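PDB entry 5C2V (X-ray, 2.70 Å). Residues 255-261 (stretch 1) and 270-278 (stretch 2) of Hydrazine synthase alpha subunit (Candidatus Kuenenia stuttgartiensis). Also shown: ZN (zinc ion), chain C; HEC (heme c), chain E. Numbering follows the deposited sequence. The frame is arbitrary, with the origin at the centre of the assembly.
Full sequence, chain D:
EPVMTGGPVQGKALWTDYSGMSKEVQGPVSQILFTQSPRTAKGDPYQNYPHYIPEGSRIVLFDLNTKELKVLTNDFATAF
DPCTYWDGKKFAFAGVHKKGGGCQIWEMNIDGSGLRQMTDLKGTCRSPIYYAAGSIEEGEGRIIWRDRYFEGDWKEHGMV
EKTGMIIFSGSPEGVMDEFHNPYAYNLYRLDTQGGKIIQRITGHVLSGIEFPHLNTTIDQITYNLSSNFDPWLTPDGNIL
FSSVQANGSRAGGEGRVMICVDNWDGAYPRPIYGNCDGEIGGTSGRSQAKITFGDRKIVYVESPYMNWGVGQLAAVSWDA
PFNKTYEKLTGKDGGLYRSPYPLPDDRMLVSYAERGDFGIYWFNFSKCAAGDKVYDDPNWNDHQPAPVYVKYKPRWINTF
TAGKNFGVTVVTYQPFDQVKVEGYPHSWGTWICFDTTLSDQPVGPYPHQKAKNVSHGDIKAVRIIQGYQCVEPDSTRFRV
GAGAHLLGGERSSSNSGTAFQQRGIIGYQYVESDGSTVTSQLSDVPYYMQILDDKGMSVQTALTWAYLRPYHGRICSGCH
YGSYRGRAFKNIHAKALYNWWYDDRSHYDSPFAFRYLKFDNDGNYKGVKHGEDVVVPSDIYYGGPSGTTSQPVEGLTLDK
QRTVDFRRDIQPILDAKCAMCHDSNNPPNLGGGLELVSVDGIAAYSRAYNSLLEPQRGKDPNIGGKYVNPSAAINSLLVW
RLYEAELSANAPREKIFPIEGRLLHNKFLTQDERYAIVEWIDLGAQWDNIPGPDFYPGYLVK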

# COMPACT_ATOMS: atom_id res chain seq x y z
N GLY D 255 2.34 -11.52 0.24
CA GLY D 255 1.84 -12.18 1.44
C GLY D 255 2.22 -11.47 2.73
O GLY D 255 2.78 -10.38 2.70
N ARG D 256 1.91 -12.09 3.87
CA ARG D 256 2.27 -11.51 5.17
C ARG D 256 2.59 -12.58 6.22
O ARG D 256 2.11 -13.71 6.13
N VAL D 257 3.40 -12.23 7.21
CA VAL D 257 3.68 -13.13 8.32
C VAL D 257 2.93 -12.67 9.57
O VAL D 257 3.24 -11.63 10.15
N MET D 258 1.94 -13.45 9.98
CA MET D 258 1.03 -13.06 11.05
C MET D 258 1.29 -13.80 12.35
O MET D 258 1.74 -14.94 12.35
N ILE D 259 1.00 -13.14 13.46
CA ILE D 259 0.97 -13.80 14.76
C ILE D 259 -0.43 -14.36 14.99
O ILE D 259 -1.42 -13.64 14.86
N CYS D 260 -0.51 -15.65 15.30
CA CYS D 260 -1.80 -16.30 15.50
C CYS D 260 -1.74 -17.37 16.59
O CYS D 260 -0.68 -17.64 17.16
N VAL D 261 -2.88 -17.99 16.87
CA VAL D 261 -2.96 -19.07 17.85
C VAL D 261 -3.72 -20.26 17.30
O VAL D 261 -4.52 -20.13 16.38
N ARG D 270 -6.77 -19.46 14.62
CA ARG D 270 -7.35 -18.14 14.42
C ARG D 270 -6.27 -17.07 14.47
O ARG D 270 -5.30 -17.20 15.21
N PRO D 271 -6.44 -15.99 13.69
CA PRO D 271 -5.45 -14.91 13.64
C PRO D 271 -5.45 -14.04 14.89
O PRO D 271 -6.50 -13.88 15.53
N ILE D 272 -4.30 -13.49 15.24
CA ILE D 272 -4.20 -12.56 16.35
C ILE D 272 -3.85 -11.17 15.83
O ILE D 272 -4.64 -10.23 16.00
N TYR D 273 -2.69 -11.02 15.21
CA TYR D 273 -2.32 -9.72 14.64
C TYR D 273 -1.41 -9.82 13.42
O TYR D 273 -0.53 -10.68 13.36
N GLY D 274 -1.62 -8.93 12.45
CA GLY D 274 -0.69 -8.77 11.35
C GLY D 274 -1.08 -9.31 9.98
O GLY D 274 -0.35 -9.12 9.01
N ASN D 275 -2.21 -10.01 9.88
CA ASN D 275 -2.61 -10.60 8.61
C ASN D 275 -3.63 -9.80 7.79
O ASN D 275 -3.92 -10.16 6.64
N CYS D 276 -4.15 -8.72 8.34
CA CYS D 276 -5.29 -8.05 7.72
C CYS D 276 -5.00 -6.61 7.29
O CYS D 276 -4.12 -5.95 7.84
N ASP D 277 -5.76 -6.14 6.30
CA ASP D 277 -5.62 -4.77 5.80
C ASP D 277 -5.87 -3.74 6.89
O ASP D 277 -6.82 -3.86 7.66
N GLY D 278 -5.02 -2.73 6.94
CA GLY D 278 -5.15 -1.66 7.92
C GLY D 278 -4.23 -1.84 9.11
O GLY D 278 -3.95 -0.89 9.84

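Strands 256-261 and 270-273 pair antiparallel, and all five hydrogen bonds between the two stretches join main-chain atoms. Val-261 and Arg-270 exchange two hydrogen bonds, Val-261 N to Arg-270 O at 3.0 Å and Arg-270 N to Val-261 O at 2.9 Å. At the other end, Ile-259 N donates to Tyr-273 O (2.9 Å), while Ile-259 O accepts from both Tyr-273 N and Ile-272 N, each at 2.9 Å. This doubly used carbonyl lies at a beta bulge, where the register shifts by one residue between Ile-259 and Cys-260.

Ile-259, Val-261, Arg-270 and Tyr-273 project from the same face of the sheet. Val-261 (m) lays CG2 over one face of the Arg-270 guanidinium and also meets the aliphatic stem of that residue (CG2 to Arg-270 CG, 3.5 Å); Arg-270 NH2 is hydrogen-bonded elsewhere in the structure. Ile-272, with chi1 and chi2 both m, points toward stretch 1 and brings CG1 to 3.7 Å from Val-261 CG1. Met-258 (p, t, t) also points inward, its SD resting 3.9 Å from Pro-271 CB and 3.5 Å from Asn-275 CB.

Ahead of the bridged residues in the same strand, Arg-256 (chi1 m, chi2 t, chi3 m) reaches along the loop that follows strand 270-273. Its NE lies 3.5 Å from Asn-275 O, which sits at the guanidinium edge without forming a hydrogen bond, and its NH2 makes a long salt bridge to Asp-277 OD1 (3.9 Å). Asp-277 OD2 is hydrogen-bonded elsewhere.

The same loop serves the metal and the heme. Asn-275 (t) donates from ND2 to HEC O2A at 3.0 Å, and that carboxylate oxygen also binds ZN at 2.1 Å. Cys-276 (m) points away from stretch 1 and coordinates ZN through SG at 2.3 Å. Water 1, whose O is 2.1 Å from ZN, donates a hydrogen bond to HEC O2D (2.7 Å), tying the second propionate to the site.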

# COMPACT_ATOMS: atom_id res chain seq x y z
CB ARG D 256 1.15 -10.61 5.70
CG ARG D 256 1.15 -9.20 5.15
CD ARG D 256 0.09 -8.33 5.82
NE ARG D 256 -1.22 -8.46 5.19
CZ ARG D 256 -1.69 -7.62 4.27
NH1 ARG D 256 -0.96 -6.58 3.88
NH2 ARG D 256 -2.89 -7.81 3.75
CB VAL D 257 5.19 -13.21 8.63
CG1 VAL D 257 5.44 -14.09 9.85
CG2 VAL D 257 5.95 -13.74 7.43
CB MET D 258 -0.42 -13.28 10.62
CG MET D 258 -0.81 -14.75 10.51
SD MET D 258 -2.60 -15.00 10.50
CE MET D 258 -2.70 -16.75 10.10
CB ILE D 259 1.34 -12.85 15.90
CG1 ILE D 259 2.73 -12.26 15.66
CG2 ILE D 259 1.29 -13.56 17.24
CD1 ILE D 259 3.17 -11.30 16.74
CB CYS D 260 -2.29 -16.92 14.19
SG CYS D 260 -1.17 -18.16 13.49
CB VAL D 261 -3.63 -18.61 19.17
CG1 VAL D 261 -2.86 -17.46 19.80
CG2 VAL D 261 -5.07 -18.22 18.93
CB ARG D 270 -8.44 -17.87 15.46
CG ARG D 270 -7.93 -17.83 16.89
CD ARG D 270 -9.07 -17.71 17.89
NE ARG D 270 -8.57 -17.48 19.25
CZ ARG D 270 -8.42 -16.28 19.79
NH1 ARG D 270 -8.73 -15.19 19.10
NH2 ARG D 270 -7.95 -16.16 21.03
CB PRO D 271 -5.89 -14.09 12.42
CG PRO D 271 -7.36 -14.30 12.36
CD PRO D 271 -7.57 -15.73 12.77
CB ILE D 272 -3.15 -13.01 17.39
CG1 ILE D 272 -3.60 -14.30 18.07
CG2 ILE D 272 -2.93 -11.92 18.43
CD1 ILE D 272 -4.90 -14.17 18.84
CB TYR D 273 -1.66 -8.85 15.71
CG TYR D 273 -1.53 -7.39 15.32
CD1 TYR D 273 -2.63 -6.54 15.36
CD2 TYR D 273 -0.31 -6.86 14.91
CE1 TYR D 273 -2.52 -5.21 15.01
CE2 TYR D 273 -0.20 -5.53 14.56
CZ TYR D 273 -1.30 -4.71 14.61
OH TYR D 273 -1.19 -3.38 14.26
CB ASN D 275 -3.18 -12.01 8.84
CG ASN D 275 -3.25 -12.83 7.57
OD1 ASN D 275 -2.22 -13.23 7.02
ND2 ASN D 275 -4.46 -13.09 7.10
CB CYS D 276 -6.50 -8.08 8.67
SG CYS D 276 -7.20 -9.73 8.95
CB ASP D 277 -6.57 -4.53 4.63
CG ASP D 277 -6.28 -5.43 3.44
OD1 ASP D 277 -5.40 -5.08 2.63
OD2 ASP D 277 -6.94 -6.49 3.32
ZN ZN C . -8.03 -11.04 7.27
FE HEC E . -12.10 -16.77 5.99
CHA HEC E . -9.11 -15.04 5.84
CHB HEC E . -10.84 -18.70 8.53
CHC HEC E . -14.91 -18.78 5.88
CHD HEC E . -13.29 -15.01 3.30
NA HEC E . -10.31 -16.85 7.00
C1A HEC E . -9.21 -16.05 6.77
C2A HEC E . -8.17 -16.45 7.69
C3A HEC E . -8.64 -17.46 8.43
C4A HEC E . -10.00 -17.73 8.01
CMA HEC E . -7.87 -18.21 9.54
CAA HEC E . -6.76 -15.82 7.78
CBA HEC E . -6.71 -14.81 8.92
CGA HEC E . -7.58 -13.62 8.63
O1A HEC E . -8.39 -13.23 9.51
O2A HEC E . -7.47 -13.05 7.51
NB HEC E . -12.70 -18.53 6.93
C1B HEC E . -12.13 -18.95 8.12
C2B HEC E . -13.13 -19.70 8.86
C3B HEC E . -14.25 -19.73 8.13
C4B HEC E . -14.01 -18.99 6.91
CMB HEC E . -12.93 -20.36 10.24
CAB HEC E . -15.56 -20.42 8.55
CBB HEC E . -15.85 -21.61 7.61
NC HEC E . -13.82 -16.84 4.84
C1C HEC E . -14.79 -17.81 4.90
C2C HEC E . -15.73 -17.58 3.82
C3C HEC E . -15.22 -16.61 3.05
C4C HEC E . -14.05 -16.08 3.72
CMC HEC E . -16.90 -18.51 3.44
CAC HEC E . -15.87 -16.07 1.76
CBC HEC E . -14.95 -16.40 0.56
ND HEC E . -11.32 -15.27 4.76
C1D HEC E . -12.02 -14.67 3.72
C2D HEC E . -11.21 -13.63 3.13
C3D HEC E . -9.90 -13.64 3.93
C4D HEC E . -10.06 -14.69 4.91
CMD HEC E . -11.59 -12.71 1.95
CAD HEC E . -8.67 -12.74 3.73
CBD HEC E . -8.04 -13.06 2.38
CGD HEC E . -6.85 -12.17 2.15
O1D HEC E . -6.33 -12.17 1.01
O2D HEC E . -6.43 -11.47 3.11
O HOH W 1 -7.21 -10.36 5.46